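Local coordinates for protein CurF (Lyngbya majuscula, PDB 5DP2) that probably forms the cyclopropane ring of curacin A in a polyketide synthase pathway, as an NADP-binding relative of enoyl-acyl carrier protein reductases, at residues V227-N232 and G250-E255; Y239-I244 and N260-E265. All coordinates share one frame; numbering follows the deposited sequence. Where two conformers were deposited one is given.

Both interactions belong to the Rossmann-type, NADP-binding part of the enzyme, their centres about 11 Å apart. Interaction 1 is the buried one: two neighbouring parallel strands of the six-stranded sheet, held by a backbone ladder and, at its C-terminal end, by an amide-carboxylate bond. Interaction 2 lies farther out and is only partly buried; there helix 239-245, which follows strand 227-232, meets the loop that follows strand 251-255, and the contact is apolar, isoleucine and proline against an indole. Tyr253 joins the two, its OH bonded to Glu255 within interaction 1 and lying 3.6 Å from CG2 of Ile240 in interaction 2.

Interaction 1 (V227-N232 and G250-E255); sequences VDVIFN and GGRYIE
Asp228 opens the ladder: its O accepts the N-H of Arg252 at 2.9 Å, while its carboxylate turns to the backbone N of Arg161 on the neighbouring strand. Val229 lays CG2 over the centre of one face of the Arg252 guanidinium, 3.5 Å from CZ. The arginine chain is bent at chi2 (96°, placing CD) and again at chi3, and its NH2 goes on to Glu160, in a salt bridge, and to the O of Ala154. CG1 of Val229, anti to the backbone N, touches CD1 of Ile254 at 3.7 Å on the same face of the sheet. Ile230 gives both its N and its O to the same strand, bonding to Arg252 O and, at 2.8 Å, to Ile254 N, the residues flanking Tyr253, while its side chain turns to the other face, toward helix 239-245. Phe231 returns to the face of Val229; its ring takes CD1 of Ile254 in plane at the edge, with CG2 of Ile254 4.0 Å from Phe231 CD1. Asn232 ends the run, its N bonded to Ile254 O and its ND2 to Glu255 OE1 at 2.8 Å. Amide and carboxylate lie side by side with their planes 78° apart, and OE1 receives the amide on its syn lone pair. The anti lone pair of OE1 takes Tyr253 OH at 2.6 Å, OE2 accepts from the N of Gly257, and Asn232 ND2 also reaches Leu234 O. These are strands four and five of the 3-2-1-4-5-6 parallel sheet of a Rossmann fold. Two donors on OE1 and a backbone N-H on OE2 fix the rotation of the buried carboxylate; they would favour a charge there, whereas Asn232 O, an acceptor 3.1 Å from Glu255 OE2, would oppose it, leaving the state open.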
ATOM      1  N   VAL A 227     -20.530  13.404  -2.060  1.00  7.63           N
ATOM      2  CA  VAL A 227     -20.209  12.085  -1.521  1.00  7.18           C
ATOM      3  C   VAL A 227     -19.864  12.189  -0.030  1.00  6.74           C
ATOM      4  O   VAL A 227     -19.386  13.215   0.489  1.00  8.46           O
ATOM      5  CB  VAL A 227     -19.068  11.405  -2.300  1.00  7.72           C
ATOM      6  CG1 VAL A 227     -19.524  11.051  -3.710  1.00  8.52           C
ATOM      7  CG2 VAL A 227     -17.808  12.245  -2.321  1.00  8.67           C
ATOM      8  N   ASP A 228     -20.123  11.097   0.680  1.00  6.26           N
ATOM      9  CA  ASP A 228     -19.903  11.061   2.128  1.00  6.47           C
ATOM     10  C   ASP A 228     -18.438  10.860   2.537  1.00  5.82           C
ATOM     11  O   ASP A 228     -18.037  11.346   3.594  1.00  6.39           O
ATOM     12  CB  ASP A 228     -20.766   9.971   2.765  1.00  7.09           C
ATOM     13  CG  ASP A 228     -22.243  10.178   2.469  1.00  9.03           C
ATOM     14  OD1 ASP A 228     -22.762  11.229   2.865  1.00 14.88           O
ATOM     15  OD2 ASP A 228     -22.833   9.300   1.798  1.00 10.04           O
ATOM     16  N   VAL A 229     -17.689  10.123   1.717  1.00  5.54           N
ATOM     17  CA  VAL A 229     -16.298   9.793   2.007  1.00  5.35           C
ATOM     18  C   VAL A 229     -15.543   9.901   0.688  1.00  5.00           C
ATOM     19  O   VAL A 229     -16.016   9.419  -0.348  1.00  5.82           O
ATOM     20  CB  VAL A 229     -16.158   8.368   2.587  1.00  5.66           C
ATOM     21  CG1 VAL A 229     -14.704   8.011   2.864  1.00  6.45           C
ATOM     22  CG2 VAL A 229     -16.988   8.201   3.854  1.00  6.61           C
ATOM     23  N   ILE A 230     -14.328  10.472   0.760  1.00  4.89           N
ATOM     24  CA  ILE A 230     -13.383  10.440  -0.355  1.00  5.01           C
ATOM     25  C   ILE A 230     -12.113   9.741   0.136  1.00  4.74           C
ATOM     26  O   ILE A 230     -11.593  10.079   1.203  1.00  5.99           O
ATOM     27  CB  ILE A 230     -13.067  11.856  -0.882  1.00  5.54           C
ATOM     28  CG1 ILE A 230     -14.333  12.502  -1.446  1.00  6.51           C
ATOM     29  CG2 ILE A 230     -11.967  11.789  -1.926  1.00  6.82           C
ATOM     30  CD1 ILE A 230     -14.169  13.949  -1.857  1.00  7.27           C
ATOM     31  N   PHE A 231     -11.633   8.790  -0.663  1.00  4.74           N
ATOM     32  CA  PHE A 231     -10.358   8.104  -0.436  1.00  4.79           C
ATOM     33  C   PHE A 231      -9.428   8.559  -1.557  1.00  4.57           C
ATOM     34  O   PHE A 231      -9.561   8.110  -2.704  1.00  5.61           O
ATOM     35  CB  PHE A 231     -10.581   6.589  -0.448  1.00  5.60           C
ATOM     36  CG  PHE A 231      -9.348   5.785  -0.114  1.00  5.78           C
ATOM     37  CD1 PHE A 231      -9.038   5.483   1.201  1.00  7.54           C
ATOM     38  CD2 PHE A 231      -8.521   5.286  -1.099  1.00  7.46           C
ATOM     39  CE1 PHE A 231      -7.917   4.732   1.525  1.00  8.38           C
ATOM     40  CE2 PHE A 231      -7.409   4.524  -0.770  1.00  8.27           C
ATOM     41  CZ  PHE A 231      -7.105   4.260   0.541  1.00  8.09           C
ATOM     42  N   ASN A 232      -8.525   9.492  -1.225  1.00  5.28           N
ATOM     43  CA  ASN A 232      -7.730  10.177  -2.234  1.00  5.56           C
ATOM     44  C   ASN A 232      -6.238   9.940  -2.060  1.00  5.35           C
ATOM     45  O   ASN A 232      -5.740   9.843  -0.942  1.00  6.86           O
ATOM     46  CB  ASN A 232      -7.967  11.682  -2.165  1.00  6.26           C
ATOM     47  CG  ASN A 232      -7.350  12.414  -3.355  1.00  6.53           C
ATOM     48  OD1 ASN A 232      -7.456  11.921  -4.493  1.00  7.35           O
ATOM     49  ND2 ASN A 232      -6.698  13.544  -3.114  1.00  7.53           N
ATOM     50  N   GLY A 250     -20.724  17.315   6.354  1.00  7.75           N
ATOM     51  CA  GLY A 250     -20.057  16.449   7.304  1.00  7.72           C
ATOM     52  C   GLY A 250     -19.222  15.344   6.672  1.00  7.07           C
ATOM     53  O   GLY A 250     -18.860  14.383   7.366  1.00  7.86           O
ATOM     54  N   GLY A 251     -18.886  15.470   5.393  1.00  6.84           N
ATOM     55  CA  GLY A 251     -18.141  14.414   4.716  1.00  6.45           C
ATOM     56  C   GLY A 251     -16.744  14.225   5.300  1.00  6.00           C
ATOM     57  O   GLY A 251     -16.181  15.112   5.941  1.00  6.82           O
ATOM     58  N   ARG A 252     -16.204  13.028   5.030  1.00  5.85           N
ATOM     59  CA  ARG A 252     -14.911  12.604   5.538  1.00  5.56           C
ATOM     60  C   ARG A 252     -13.925  12.477   4.376  1.00  5.58           C
ATOM     61  O   ARG A 252     -14.157  11.732   3.426  1.00  6.77           O
ATOM     62  CB  ARG A 252     -15.027  11.310   6.336  1.00  6.22           C
ATOM     63  CG  ARG A 252     -15.928  11.439   7.577  1.00  6.86           C
ATOM     64  CD  ARG A 252     -17.363  10.981   7.376  1.00  6.94           C
ATOM     65  NE  ARG A 252     -17.450   9.525   7.358  1.00  6.74           N
ATOM     66  CZ  ARG A 252     -18.529   8.846   6.958  1.00  6.45           C
ATOM     67  NH1 ARG A 252     -19.557   9.466   6.400  1.00  7.53           N
ATOM     68  NH2 ARG A 252     -18.536   7.537   7.081  1.00  6.83           N
ATOM     69  N   TYR A 253     -12.814  13.209   4.498  1.00  5.61           N
ATOM     70  CA  TYR A 253     -11.780  13.298   3.468  1.00  5.62           C
ATOM     71  C   TYR A 253     -10.550  12.549   3.944  1.00  5.05           C
ATOM     72  O   TYR A 253      -9.849  13.039   4.833  1.00  5.94           O
ATOM     73  CB  TYR A 253     -11.505  14.789   3.188  1.00  6.10           C
ATOM     74  CG  TYR A 253     -10.348  15.138   2.316  1.00  6.09           C
ATOM     75  CD1 TYR A 253      -9.755  14.245   1.452  1.00  7.17           C
ATOM     76  CD2 TYR A 253      -9.771  16.419   2.428  1.00  7.00           C
ATOM     77  CE1 TYR A 253      -8.595  14.576   0.742  1.00  6.75           C
ATOM     78  CE2 TYR A 253      -8.629  16.759   1.734  1.00  7.51           C
ATOM     79  CZ  TYR A 253      -8.037  15.835   0.904  1.00  7.40           C
ATOM     80  OH  TYR A 253      -6.852  16.152   0.287  1.00  7.71           O
ATOM     81  N   ILE A 254     -10.325  11.377   3.360  1.00  5.03           N
ATOM     82  CA  ILE A 254      -9.150  10.562   3.647  1.00  5.37           C
ATOM     83  C   ILE A 254      -8.090  10.904   2.615  1.00  5.58           C
ATOM     84  O   ILE A 254      -8.322  10.804   1.405  1.00  6.73           O
ATOM     85  CB  ILE A 254      -9.464   9.064   3.567  1.00  6.09           C
ATOM     86  CG1 ILE A 254     -10.666   8.657   4.434  1.00  7.91           C
ATOM     87  CG2 ILE A 254      -8.228   8.271   3.930  1.00  9.01           C
ATOM     88  CD1 ILE A 254     -11.228   7.330   3.981  1.00  8.16           C
ATOM     89  N   GLU A 255      -6.894  11.299   3.095  1.00  5.61           N
ATOM     90  CA  GLU A 255      -5.799  11.667   2.197  1.00  5.55           C
ATOM     91  C   GLU A 255      -4.594  10.784   2.492  1.00  5.55           C
ATOM     92  O   GLU A 255      -4.024  10.861   3.617  1.00  6.19           O
ATOM     93  CB  GLU A 255      -5.441  13.150   2.333  1.00  6.36           C
ATOM     94  CG  GLU A 255      -4.348  13.608   1.359  1.00  7.07           C
ATOM     95  CD  GLU A 255      -4.722  13.347  -0.101  1.00  6.97           C
ATOM     96  OE1 GLU A 255      -5.640  14.057  -0.590  1.00  7.58           O
ATOM     97  OE2 GLU A 255      -4.146  12.450  -0.743  1.00  8.28           O
TER

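Interaction 2 (Y239-I244 and N260-E265); sequences YIPKNI and NIWSHE
Ile240 sets its CG2 methyl over one face of the Trp262 indole, 3.5 Å from the centroid of the five-membered ring and only 4° off the ring normal, a CH-pi contact. The two side chains slide past each other in opposite directions. The other branch of the isoleucine, extended at chi2 (169°), brings Ile240 CD1 to 3.7 Å from Trp262 CD1, at the five-membered ring, and to 3.8 Å from Asn260 O. Pro241 crosses the indole at about a right angle and brings its CD to 3.8 Å from Trp262 CZ2, on the six-membered ring. One helical turn after Ile240, Ile244 comes in obliquely and places CD1 3.8 Å from Trp262 CZ3. Ile240 thus takes the five-membered ring, while Pro241 and Ile244 meet different sides of the benzene ring, at CZ2 and at CZ3. Val267 and Arg270 of helix 264-270 also touch Trp262, while its backbone O accepts from Tyr276 OH. Directly after the tryptophan, Ser263 is the N-cap of that helix. The arrangement is apolar packing on the outer side of a Rossmann fold, where the helix after the fourth strand of the sheet meets the segment leading from the fifth strand into the next helix.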
ATOM      1  N   TYR A 239      -6.674  19.214  -7.502  1.00  7.43           N
ATOM      2  CA  TYR A 239      -7.374  18.023  -7.047  1.00  7.06           C
ATOM      3  C   TYR A 239      -7.852  18.130  -5.604  1.00  6.69           C
ATOM      4  O   TYR A 239      -8.970  17.669  -5.309  1.00  7.17           O
ATOM      5  CB  TYR A 239      -6.503  16.765  -7.244  1.00  7.22           C
ATOM      6  CG  TYR A 239      -6.542  16.237  -8.669  1.00  7.56           C
ATOM      7  CD1 TYR A 239      -5.862  16.866  -9.708  1.00  8.43           C
ATOM      8  CD2 TYR A 239      -7.298  15.123  -8.985  1.00  8.34           C
ATOM      9  CE1 TYR A 239      -5.946  16.392 -10.996  1.00  8.80           C
ATOM     10  CE2 TYR A 239      -7.372  14.627 -10.269  1.00  8.43           C
ATOM     11  CZ  TYR A 239      -6.708  15.275 -11.280  1.00  8.31           C
ATOM     12  OH  TYR A 239      -6.744  14.825 -12.569  1.00 10.15           O
ATOM     13  N   ILE A 240      -7.068  18.727  -4.702  1.00  6.71           N
ATOM     14  CA  ILE A 240      -7.500  18.801  -3.296  1.00  6.46           C
ATOM     15  C   ILE A 240      -8.751  19.686  -3.160  1.00  6.37           C
ATOM     16  O   ILE A 240      -9.757  19.235  -2.631  1.00  6.86           O
ATOM     17  CB  ILE A 240      -6.349  19.194  -2.370  1.00  7.00           C
ATOM     18  CG1 ILE A 240      -5.310  18.066  -2.339  1.00  7.39           C
ATOM     19  CG2 ILE A 240      -6.887  19.510  -0.977  1.00  7.20           C
ATOM     20  CD1 ILE A 240      -4.008  18.448  -1.673  1.00  8.13           C
ATOM     21  N   PRO A 241      -8.731  20.962  -3.619  1.00  6.88           N
ATOM     22  CA  PRO A 241      -9.926  21.775  -3.428  1.00  7.38           C
ATOM     23  C   PRO A 241     -11.151  21.241  -4.185  1.00  6.89           C
ATOM     24  O   PRO A 241     -12.278  21.371  -3.700  1.00  7.95           O
ATOM     25  CB  PRO A 241      -9.503  23.178  -3.911  1.00  8.03           C
ATOM     26  CG  PRO A 241      -8.300  22.928  -4.781  1.00  8.56           C
ATOM     27  CD  PRO A 241      -7.602  21.763  -4.133  1.00  7.70           C
ATOM     28  N   LYS A 242     -10.952  20.652  -5.369  1.00  7.42           N
ATOM     29  CA  LYS A 242     -12.063  20.073  -6.121  0.50  8.17           C
ATOM     30  C   LYS A 242     -12.719  18.924  -5.363  1.00  7.51           C
ATOM     31  O   LYS A 242     -13.951  18.781  -5.378  1.00  9.12           O
ATOM     32  CB  LYS A 242     -11.587  19.608  -7.508  0.50  9.95           C
ATOM     33  CG  LYS A 242     -11.316  20.735  -8.486  0.50 12.48           C
ATOM     34  CD  LYS A 242     -12.563  21.154  -9.247  0.50 16.66           C
ATOM     35  CE  LYS A 242     -12.327  22.450 -10.007  0.50 20.01           C
ATOM     36  NZ  LYS A 242     -10.936  22.539 -10.523  0.50 23.79           N
ATOM     37  N   ASN A 243     -11.895  18.096  -4.708  1.00  6.70           N
ATOM     38  CA  ASN A 243     -12.429  17.036  -3.852  1.00  6.68           C
ATOM     39  C   ASN A 243     -13.152  17.599  -2.640  1.00  6.60           C
ATOM     40  O   ASN A 243     -14.258  17.137  -2.284  1.00  7.04           O
ATOM     41  CB  ASN A 243     -11.294  16.115  -3.406  1.00  6.76           C
ATOM     42  CG  ASN A 243     -11.023  15.028  -4.433  1.00  7.67           C
ATOM     43  OD1 ASN A 243     -11.927  14.283  -4.798  1.00 10.52           O
ATOM     44  ND2 ASN A 243      -9.806  14.871  -4.819  1.00 14.55           N
ATOM     45  N   ILE A 244     -12.558  18.584  -1.961  1.00  6.45           N
ATOM     46  CA  ILE A 244     -13.227  19.152  -0.791  1.00  6.54           C
ATOM     47  C   ILE A 244     -14.626  19.640  -1.185  1.00  6.95           C
ATOM     48  O   ILE A 244     -15.608  19.464  -0.442  1.00  7.95           O
ATOM     49  CB  ILE A 244     -12.362  20.254  -0.147  1.00  6.75           C
ATOM     50  CG1 ILE A 244     -11.098  19.642   0.465  1.00  7.22           C
ATOM     51  CG2 ILE A 244     -13.160  21.029   0.902  1.00  7.74           C
ATOM     52  CD1 ILE A 244     -10.037  20.671   0.835  1.00  7.93           C
ATOM     53  N   ASN A 260       2.547  17.762  -0.954  1.00 13.53           N
ATOM     54  CA  ASN A 260       1.840  19.035  -1.014  1.00 16.35           C
ATOM     55  C   ASN A 260       0.407  19.023  -0.458  1.00 13.38           C
ATOM     56  O   ASN A 260      -0.507  19.703  -0.943  1.00 16.15           O
ATOM     57  CB  ASN A 260       1.887  19.582  -2.425  1.00 20.58           C
ATOM     58  CG  ASN A 260       3.298  19.638  -2.965  1.00 25.75           C
ATOM     59  OD1 ASN A 260       3.644  18.948  -3.936  1.00 32.48           O
ATOM     60  ND2 ASN A 260       4.145  20.428  -2.312  1.00 32.22           N
ATOM     61  N   ILE A 261       0.218  18.261   0.603  1.00 10.13           N
ATOM     62  CA  ILE A 261      -1.109  18.144   1.193  1.00  8.38           C
ATOM     63  C   ILE A 261      -1.438  19.337   2.073  1.00  7.64           C
ATOM     64  O   ILE A 261      -0.559  20.076   2.550  1.00  9.29           O
ATOM     65  CB  ILE A 261      -1.284  16.830   1.961  1.00  9.89           C
ATOM     66  CG1 ILE A 261      -0.352  16.743   3.149  1.00 12.62           C
ATOM     67  CG2 ILE A 261      -1.196  15.647   1.002  1.00 12.19           C
ATOM     68  CD1 ILE A 261      -0.630  15.507   3.953  1.00 13.88           C
ATOM     69  N   TRP A 262      -2.732  19.561   2.253  1.00  6.91           N
ATOM     70  CA  TRP A 262      -3.208  20.656   3.069  1.00  6.69           C
ATOM     71  C   TRP A 262      -3.135  20.327   4.565  1.00  6.53           C
ATOM     72  O   TRP A 262      -3.176  19.159   4.970  1.00  7.03           O
ATOM     73  CB  TRP A 262      -4.645  21.025   2.680  1.00  6.82           C
ATOM     74  CG  TRP A 262      -4.796  21.683   1.336  1.00  7.23           C
ATOM     75  CD1 TRP A 262      -3.962  21.602   0.251  1.00  7.95           C
ATOM     76  CD2 TRP A 262      -5.889  22.513   0.931  1.00  7.27           C
ATOM     77  NE1 TRP A 262      -4.467  22.334  -0.799  1.00  9.19           N
ATOM     78  CE2 TRP A 262      -5.650  22.912  -0.416  1.00  8.17           C
ATOM     79  CE3 TRP A 262      -7.030  22.985   1.585  1.00  7.16           C
ATOM     80  CZ2 TRP A 262      -6.521  23.767  -1.101  1.00  8.66           C
ATOM     81  CZ3 TRP A 262      -7.887  23.818   0.907  1.00  8.50           C
ATOM     82  CH2 TRP A 262      -7.630  24.206  -0.427  1.00  8.90           C
ATOM     83  N   SER A 263      -3.068  21.361   5.381  1.00  7.29           N
ATOM     84  CA  SER A 263      -3.202  21.206   6.824  1.00  7.93           C
ATOM     85  C   SER A 263      -4.685  21.153   7.224  1.00  7.45           C
ATOM     86  O   SER A 263      -5.577  21.546   6.473  1.00  7.44           O
ATOM     87  CB  SER A 263      -2.524  22.353   7.555  1.00  9.18           C
ATOM     88  OG  SER A 263      -3.271  23.535   7.358  1.00  9.28           O
ATOM     89  N   HIS A 264      -4.930  20.734   8.464  1.00  8.16           N
ATOM     90  CA  HIS A 264      -6.275  20.741   8.983  1.00  8.31           C
ATOM     91  C   HIS A 264      -6.895  22.122   8.929  1.00  7.75           C
ATOM     92  O   HIS A 264      -8.086  22.287   8.602  1.00  8.39           O
ATOM     93  CB  HIS A 264      -6.308  20.215  10.421  1.00  9.85           C
ATOM     94  CG  HIS A 264      -6.162  18.736  10.518  1.00 12.77           C
ATOM     95  ND1 HIS A 264      -4.943  18.093  10.449  1.00 15.11           N
ATOM     96  CD2 HIS A 264      -7.088  17.758  10.654  1.00 14.35           C
ATOM     97  CE1 HIS A 264      -5.124  16.793  10.581  1.00 14.11           C
ATOM     98  NE2 HIS A 264      -6.418  16.561  10.682  1.00 17.62           N
ATOM     99  N   GLU A 265      -6.123  23.149   9.271  1.00  8.50           N
ATOM    100  CA  GLU A 265      -6.640  24.523   9.275  1.00  8.70           C
ATOM    101  C   GLU A 265      -6.998  24.998   7.869  1.00  8.04           C
ATOM    102  O   GLU A 265      -7.985  25.709   7.668  1.00  9.39           O
ATOM    103  CB  GLU A 265      -5.602  25.456   9.955  1.00 10.23           C
ATOM    104  CG  GLU A 265      -5.408  25.171  11.454  1.00 14.47           C
ATOM    105  CD  GLU A 265      -4.726  23.825  11.822  1.00 17.06           C
ATOM    106  OE1 GLU A 265      -3.847  23.307  11.076  1.00 15.85           O
ATOM    107  OE2 GLU A 265      -5.044  23.262  12.901  1.00 25.60           O
TER